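Side-chain contact in tail fiber protein (Pseudomonas aeruginosa, PDB 6CL6), which forms the receptor-binding fiber of the R2 pyocin, a contractile injection system, and probably recognises the surface of target bacteria: residues 42-45 / 46-50. Numbering follows the deposited sequence.
Sequences TAVS and NSSDP
Ser48 turns back on Ser45 and gives two hydrogen bonds to the same carbonyl oxygen. The backbone bond runs from Ser48 N to Ser45 O at 3.1 Å, with an N-H...O angle of 156°. The side-chain bond is shorter, 2.8 Å from Ser48 OG to Ser45 O. Both donors come from the same face of the carbonyl plane. The amide nitrogen stands well above that plane, while the hydroxyl is tilted 24° from it. Ser48 OG lies anti to the carbonyl carbon and beside its own backbone N (chi1 -65°), which lets one residue deliver both donors. Ser48 OG spends its proton on this bond and is also an acceptor. A water donates to Ser48 OG over 2.7 Å. The same water is hydrogen-bonded to Ser45 OG at 2.7 Å and bridges the two hydroxyls. The backbone here makes a type I beta turn from Ser45 to Ser48, with Asn46 and Ser47 at its corners. The turn belongs to the long loop between strands 23-25 and 57-60, at the surface of the fiber. Val44 lies alongside the Ser48 side chain. Its CB is 3.3 Å from Ser48 OG, and its CG2 is 3.7 Å from Ser48 CB. Beyond the turn, Ser48 O accepts a hydrogen bond from Thr60 OG1, which ties the loop to strand 57-60. In the conformer described, Asn46 packs on Tyr79 of a second subunit.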
loop_
_atom_site.group_PDB
_atom_site.type_symbol
_atom_site.label_atom_id
_atom_site.label_comp_id
_atom_site.label_asym_id
_atom_site.label_seq_id
_atom_site.Cartn_x
_atom_site.Cartn_y
_atom_site.Cartn_z
ATOM N N THR A 42 -52.660 56.378 -16.225
ATOM C CA THR A 42 -52.900 57.112 -17.466
ATOM C C THR A 42 -52.748 58.623 -17.330
ATOM O O THR A 42 -53.062 59.353 -18.288
ATOM C CB THR A 42 -54.316 56.824 -18.005
ATOM O OG1 THR A 42 -55.255 57.209 -17.022
ATOM C CG2 THR A 42 -54.480 55.374 -18.319
ATOM N N ALA A 43 -52.315 59.126 -16.170
ATOM C CA ALA A 43 -52.333 60.582 -15.973
ATOM C C ALA A 43 -51.250 61.304 -16.767
ATOM O O ALA A 43 -51.408 62.485 -17.101
ATOM C CB ALA A 43 -52.191 60.924 -14.489
ATOM N N VAL A 44 -50.133 60.643 -17.059
ATOM C CA VAL A 44 -49.056 61.251 -17.819
ATOM C C VAL A 44 -48.675 60.302 -18.944
ATOM O O VAL A 44 -48.990 59.114 -18.918
ATOM C CB VAL A 44 -47.833 61.610 -16.962
ATOM C CG1 VAL A 44 -48.173 62.735 -15.968
ATOM C CG2 VAL A 44 -47.287 60.368 -16.251
ATOM N N SER A 45 -48.014 60.838 -19.959
ATOM C CA SER A 45 -47.676 60.016 -21.119
ATOM C C SER A 45 -46.791 58.852 -20.675
ATOM O O SER A 45 -46.100 58.914 -19.655
ATOM C CB SER A 45 -46.946 60.829 -22.198
ATOM O OG SER A 45 -45.590 61.042 -21.868
ATOM N N ASN A 46 -46.805 57.789 -21.460
ATOM C CA ASN A 46 -46.096 56.570 -21.079
ATOM C C ASN A 46 -44.596 56.628 -21.375
ATOM O O ASN A 46 -43.924 55.574 -21.345
ATOM C CB ASN A 46 -46.727 55.350 -21.759
ATOM C CG ASN A 46 -46.567 55.365 -23.272
ATOM O OD1 ASN A 46 -45.713 56.075 -23.822
ATOM N ND2 ASN A 46 -47.389 54.578 -23.945
ATOM N N SER A 47 -44.042 57.808 -21.640
ATOM C CA SER A 47 -42.597 58.007 -21.672
ATOM C C SER A 47 -42.143 59.044 -20.646
ATOM O O SER A 47 -41.018 59.538 -20.722
ATOM C CB SER A 47 -42.141 58.423 -23.074
ATOM O OG SER A 47 -42.635 59.699 -23.403
ATOM N N SER A 48 -42.998 59.384 -19.694
ATOM C CA SER A 48 -42.652 60.366 -18.667
ATOM C C SER A 48 -41.467 59.944 -17.807
ATOM O O SER A 48 -41.277 58.766 -17.513
ATOM C CB SER A 48 -43.879 60.626 -17.778
ATOM O OG SER A 48 -44.930 61.230 -18.538
ATOM N N ASP A 49 -40.689 60.930 -17.389
ATOM C CA ASP A 49 -39.513 60.697 -16.519
ATOM C C ASP A 49 -39.988 60.428 -15.085
ATOM O O ASP A 49 -40.549 61.318 -14.441
ATOM C CB ASP A 49 -38.575 61.897 -16.563
ATOM C CG ASP A 49 -37.290 61.689 -15.768
ATOM O OD1 ASP A 49 -37.148 60.648 -15.081
ATOM O OD2 ASP A 49 -36.409 62.573 -15.804
ATOM N N PRO A 50 -39.740 59.254 -14.530
ATOM C CA PRO A 50 -40.141 59.041 -13.126
ATOM C C PRO A 50 -39.368 59.896 -12.144
ATOM O O PRO A 50 -39.842 60.104 -11.022
ATOM C CB PRO A 50 -39.887 57.530 -12.917
ATOM C CG PRO A 50 -38.841 57.166 -13.920
ATOM C CD PRO A 50 -39.078 58.062 -15.119
HETATM O O HOH W 1 -45.009 63.219 -20.365
#